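Local coordinates for m3DLH protein (Halieaceae bacterium, PDB 7JKA), which probably hydrolyses ester or lactone bonds, as dienelactone hydrolases do, and may also act on phosphotriesters, at residues G44-F48 and A111-L115; R170-L174 and L245-V249. Where two conformers were deposited one is given. Residue numbers count along the deposited sequence, not the author numbering.

Contact 1. Residues G44-F48 and A111-L115; sequences GVVVF and ALDTL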
loop_
_atom_site.group_PDB
_atom_site.type_symbol
_atom_site.label_atom_id
_atom_site.label_comp_id
_atom_site.label_asym_id
_atom_site.label_seq_id
_atom_site.Cartn_x
_atom_site.Cartn_y
_atom_site.Cartn_z
ATOM N N GLY A 44 -1.673 -5.375 -12.424
ATOM C CA GLY A 44 -2.597 -5.038 -11.356
ATOM C C GLY A 44 -1.837 -4.477 -10.169
ATOM O O GLY A 44 -0.753 -4.964 -9.818
ATOM N N VAL A 45 -2.427 -3.478 -9.524
ATOM C CA VAL A 45 -1.839 -2.883 -8.328
ATOM C C VAL A 45 -2.918 -2.821 -7.259
ATOM O O VAL A 45 -3.986 -2.237 -7.490
ATOM C CB VAL A 45 -1.261 -1.474 -8.603
ATOM C CG1 VAL A 45 -0.577 -0.916 -7.325
ATOM C CG2 VAL A 45 -0.289 -1.484 -9.783
ATOM N N VAL A 46 -2.657 -3.442 -6.103
ATOM C CA VAL A 46 -3.495 -3.198 -4.933
ATOM C C VAL A 46 -3.032 -1.912 -4.279
ATOM O O VAL A 46 -1.827 -1.666 -4.123
ATOM C CB VAL A 46 -3.437 -4.354 -3.924
ATOM C CG1 VAL A 46 -4.377 -4.042 -2.735
ATOM C CG2 VAL A 46 -3.799 -5.643 -4.571
ATOM N N VAL A 47 -3.988 -1.081 -3.898
ATOM C CA VAL A 47 -3.697 0.181 -3.223
ATOM C C VAL A 47 -4.291 0.107 -1.817
ATOM O O VAL A 47 -5.520 0.131 -1.647
ATOM C CB VAL A 47 -4.273 1.378 -3.987
ATOM C CG1 VAL A 47 -3.940 2.691 -3.292
ATOM C CG2 VAL A 47 -3.788 1.398 -5.481
ATOM N N PHE A 48 -3.420 0.058 -0.800
ATOM C CA PHE A 48 -3.918 0.070 0.566
ATOM C C PHE A 48 -3.912 1.490 1.099
ATOM O O PHE A 48 -2.885 2.192 1.000
ATOM C CB PHE A 48 -3.077 -0.837 1.457
ATOM C CG PHE A 48 -3.220 -2.296 1.128
ATOM C CD1 PHE A 48 -4.397 -2.970 1.443
ATOM C CD2 PHE A 48 -2.204 -2.977 0.470
ATOM C CE1 PHE A 48 -4.535 -4.324 1.122
ATOM C CE2 PHE A 48 -2.334 -4.327 0.140
ATOM C CZ PHE A 48 -3.493 -4.998 0.456
ATOM N N ALA A 111 -7.889 -8.663 -0.746
ATOM C CA ALA A 111 -7.812 -7.607 -1.753
ATOM C C ALA A 111 -6.984 -8.052 -2.956
ATOM O O ALA A 111 -7.391 -7.858 -4.100
ATOM C CB ALA A 111 -7.264 -6.315 -1.137
ATOM N N LEU A 112 -5.842 -8.715 -2.725
ATOM C CA LEU A 112 -5.030 -9.160 -3.863
ATOM C C LEU A 112 -5.780 -10.193 -4.694
ATOM O O LEU A 112 -5.777 -10.140 -5.934
ATOM C CB LEU A 112 -3.704 -9.757 -3.367
ATOM C CG LEU A 112 -2.737 -10.214 -4.466
ATOM C CD1 LEU A 112 -2.396 -9.059 -5.398
ATOM C CD2 LEU A 112 -1.489 -10.813 -3.848
ATOM N N ASP A 113 -6.412 -11.169 -4.022
ATOM C CA ASP A 113 -7.151 -12.195 -4.754
ATOM C C ASP A 113 -8.261 -11.575 -5.587
ATOM O O ASP A 113 -8.495 -11.979 -6.738
ATOM C CB ASP A 113 -7.740 -13.198 -3.776
ATOM C CG ASP A 113 -6.704 -14.124 -3.192
ATOM O OD1 ASP A 113 -5.545 -14.162 -3.650
ATOM O OD2 ASP A 113 -7.090 -14.824 -2.210
ATOM N N THR A 114 -8.945 -10.587 -5.023
ATOM C CA THR A 114 -10.011 -9.924 -5.759
ATOM C C THR A 114 -9.463 -9.169 -6.968
ATOM O O THR A 114 -10.072 -9.187 -8.045
ATOM C CB THR A 114 -10.766 -9.001 -4.817
ATOM O OG1 THR A 114 -11.179 -9.795 -3.692
ATOM C CG2 THR A 114 -11.975 -8.485 -5.495
ATOM N N LEU A 115 -8.317 -8.510 -6.812
ATOM C CA LEU A 115 -7.691 -7.868 -7.959
ATOM C C LEU A 115 -7.400 -8.886 -9.058
ATOM O O LEU A 115 -7.714 -8.671 -10.234
ATOM C CB LEU A 115 -6.411 -7.176 -7.501
ATOM C CG LEU A 115 -5.549 -6.612 -8.614
ATOM C CD1 LEU A 115 -6.264 -5.405 -9.187
ATOM C CD2 LEU A 115 -4.174 -6.254 -8.006
#

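Contact 2. Residues R170-L174 and L245-V249; sequences RGRVL and LFDEV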
loop_
_atom_site.group_PDB
_atom_site.type_symbol
_atom_site.label_atom_id
_atom_site.label_comp_id
_atom_site.label_asym_id
_atom_site.label_seq_id
_atom_site.Cartn_x
_atom_site.Cartn_y
_atom_site.Cartn_z
ATOM N N ARG A 170 8.743 -12.062 -2.079
ATOM C CA ARG A 170 9.073 -12.501 -3.422
ATOM C C ARG A 170 9.266 -11.356 -4.401
ATOM O O ARG A 170 9.827 -11.580 -5.479
ATOM C CB ARG A 170 7.990 -13.442 -3.930
ATOM C CG ARG A 170 7.870 -14.620 -2.987
ATOM C CD ARG A 170 6.590 -15.343 -3.173
ATOM N NE ARG A 170 6.457 -15.748 -4.558
ATOM C CZ ARG A 170 5.426 -16.455 -4.997
ATOM N NH1 ARG A 170 5.348 -16.798 -6.273
ATOM N NH2 ARG A 170 4.482 -16.821 -4.143
ATOM N N GLY A 171 8.851 -10.140 -4.048
ATOM C CA GLY A 171 8.928 -9.011 -4.943
ATOM C C GLY A 171 10.057 -8.055 -4.598
ATOM O O GLY A 171 10.773 -8.212 -3.614
ATOM N N ARG A 172 10.196 -7.047 -5.455
ATOM C CA ARG A 172 11.140 -5.970 -5.192
ATOM C C ARG A 172 10.477 -4.939 -4.294
ATOM O O ARG A 172 9.312 -4.580 -4.507
ATOM C CB ARG A 172 11.577 -5.333 -6.513
ATOM C CG ARG A 172 12.035 -6.418 -7.487
ATOM C CD ARG A 172 12.452 -5.909 -8.840
ATOM N NE ARG A 172 12.480 -7.044 -9.760
ATOM C CZ ARG A 172 13.039 -7.033 -10.958
ATOM N NH1 ARG A 172 13.642 -5.937 -11.405
ATOM N NH2 ARG A 172 12.994 -8.127 -11.707
ATOM N N VAL A 173 11.199 -4.486 -3.274
ATOM C CA VAL A 173 10.638 -3.657 -2.209
ATOM C C VAL A 173 11.240 -2.268 -2.324
ATOM O O VAL A 173 12.460 -2.138 -2.479
ATOM C CB VAL A 173 10.923 -4.240 -0.814
ATOM C CG1 VAL A 173 10.449 -3.253 0.253
ATOM C CG2 VAL A 173 10.237 -5.571 -0.641
ATOM N N LEU A 174 10.394 -1.238 -2.284
ATOM C CA LEU A 174 10.835 0.157 -2.207
ATOM C C LEU A 174 10.079 0.856 -1.088
ATOM O O LEU A 174 8.849 0.931 -1.127
ATOM C CB LEU A 174 10.596 0.885 -3.533
ATOM C CG LEU A 174 10.796 2.406 -3.479
ATOM C CD1 LEU A 174 12.248 2.782 -3.206
ATOM C CD2 LEU A 174 10.365 2.983 -4.787
ATOM N N LEU A 245 10.272 1.756 -10.705
ATOM C CA LEU A 245 10.327 0.363 -10.259
ATOM C C LEU A 245 9.314 -0.485 -11.011
ATOM O O LEU A 245 9.637 -1.577 -11.493
ATOM C CB LEU A 245 10.070 0.270 -8.755
ATOM C CG LEU A 245 10.164 -1.146 -8.169
ATOM C CD1 LEU A 245 11.545 -1.754 -8.413
ATOM C CD2 LEU A 245 9.857 -1.118 -6.682
ATOM N N PHE A 246 8.087 0.018 -11.137
ATOM C CA PHE A 246 7.067 -0.717 -11.882
ATOM C C PHE A 246 7.501 -0.946 -13.327
ATOM O O PHE A 246 7.325 -2.048 -13.865
ATOM C CB PHE A 246 5.746 0.043 -11.838
ATOM C CG PHE A 246 5.030 -0.036 -10.504
ATOM C CD1 PHE A 246 5.556 -0.753 -9.433
ATOM C CD2 PHE A 246 3.846 0.656 -10.321
ATOM C CE1 PHE A 246 4.877 -0.813 -8.210
ATOM C CE2 PHE A 246 3.153 0.593 -9.103
ATOM C CZ PHE A 246 3.665 -0.130 -8.059
ATOM N N ASP A 247 8.081 0.077 -13.971
ATOM C CA ASP A 247 8.521 -0.093 -15.358
ATOM C C ASP A 247 9.572 -1.186 -15.459
ATOM O O ASP A 247 9.587 -1.981 -16.410
ATOM C CB ASP A 247 9.097 1.220 -15.898
ATOM C CG ASP A 247 8.046 2.230 -16.246
ATOM O OD1 ASP A 247 6.842 1.892 -16.232
ATOM O OD2 ASP A 247 8.430 3.381 -16.539
ATOM N N GLU A 248 10.481 -1.224 -14.487
ATOM C CA GLU A 248 11.521 -2.242 -14.470
ATOM C C GLU A 248 10.913 -3.637 -14.394
ATOM O O GLU A 248 11.310 -4.550 -15.133
ATOM C CB GLU A 248 12.441 -1.959 -13.281
ATOM C CG GLU A 248 13.612 -2.867 -13.119
ATOM C CD GLU A 248 14.255 -2.662 -11.758
ATOM O OE1 GLU A 248 14.939 -1.632 -11.560
ATOM O OE2 GLU A 248 14.043 -3.521 -10.879
ATOM N N VAL A 249 9.922 -3.803 -13.520
ATOM C CA VAL A 249 9.337 -5.113 -13.261
ATOM C C VAL A 249 8.349 -5.507 -14.352
ATOM O O VAL A 249 8.312 -6.672 -14.772
ATOM C CB VAL A 249 8.677 -5.107 -11.868
ATOM C CG1 VAL A 249 8.000 -6.458 -11.601
ATOM C CG2 VAL A 249 9.703 -4.793 -10.805
#

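Contact 1. Residues G44-F48 and A111-L115
Gly44 lies against the side chain of Leu115, with Gly44 C 3.6 Å from Leu115 CD2. It has no side chain, and an ideal CB on Gly44 would lie only 3.0 Å from Leu115 CD2, so Leu115 can press directly on the strand backbone. Val45 points its side chain away from the helix, but Val45 N is also 3.6 Å from Leu115 CD2. Val46 turns toward the helix and is the centre of the contact. Val46 CG2 lies 3.5 Å from Leu115 CD2 and 3.8 Å from Leu112 CD1, while Val46 CG1 lies 4.0 Å from Ala111 CB. Val47 faces the other side of the sheet. Phe48 starts out sideways, yet its ring reaches the helix, with Phe48 CE1 4.1 Å from Ala111 CB. The small Ala111 thus meets both Val46 and Phe48. Phe48 also packs on helix 133-143. No hydrogen bond links the two segments, and the contact is buried and apolar. The segment axes approach to 8.6 Å and run at 147°, roughly antiparallel. Strand 42-48 pairs in parallel with strands 71-74 and 126-131. Helix 101-116 packs on one face of this mostly parallel sheet, as in the layered core of the alpha/beta-hydrolase fold.

Contact 2. Residues R170-L174 and L245-V249
Val249 lies over one face of the Arg172 guanidinium, and Val249 CG2 comes within 3.6 Å of Arg172 CD. The arginine therefore packs its aliphatic chain on the helix before its charge is met. At the edge of the guanidinium, near its plane, Arg172 NH1 donates a hydrogen bond to Glu248 OE2 at 2.5 Å. This is a very short salt bridge, with an N-H...acceptor angle of 142°. The two side chains meet near the protein surface, where Glu248 is exposed. In the alpha/beta-hydrolase fold, helices cover both faces of a mostly parallel sheet. Here helix 232-250, close to the C-terminus, covers strand 172-178. The axes of 172-174 and 245-249 are nearly antiparallel, at 173°, and 10.4 Å apart at their closest. That spacing is filled by side chains further in. Leu245 points toward the strand, with Leu245 CD1 4.1 Å from Arg172 CB and Leu245 CD2 3.8 Å from Leu174 CB. Val173, between these two strand residues, points away from the helix. Leu245 also touches Val152 and Gln204, which belong to the strands 150-154 and 203-208 on either side of strand 172-178. Phe246 does not reach 170-174; it packs instead on strands 126-131 and 150-154.

Contact 1 and contact 2 each set a helix on the same sheet, and their centres are about 16 Å apart. They lie in series along the chain. Strands 126-131 and 150-154 separate strand 42-48 from strand 172-178. The helices cover opposite faces. Val46 points toward helix 101-116, whereas Val45 turns the other way and meets Phe246 of the second helix, with Val45 CG2 4.1 Å from Phe246 CE2. Contact 1 is buried, while contact 2 is only partly buried. Phe48 of contact 1 also touches residues of a probable nucleophile elbow, where Cys132 would be the nucleophile, as in other dienelactone hydrolases.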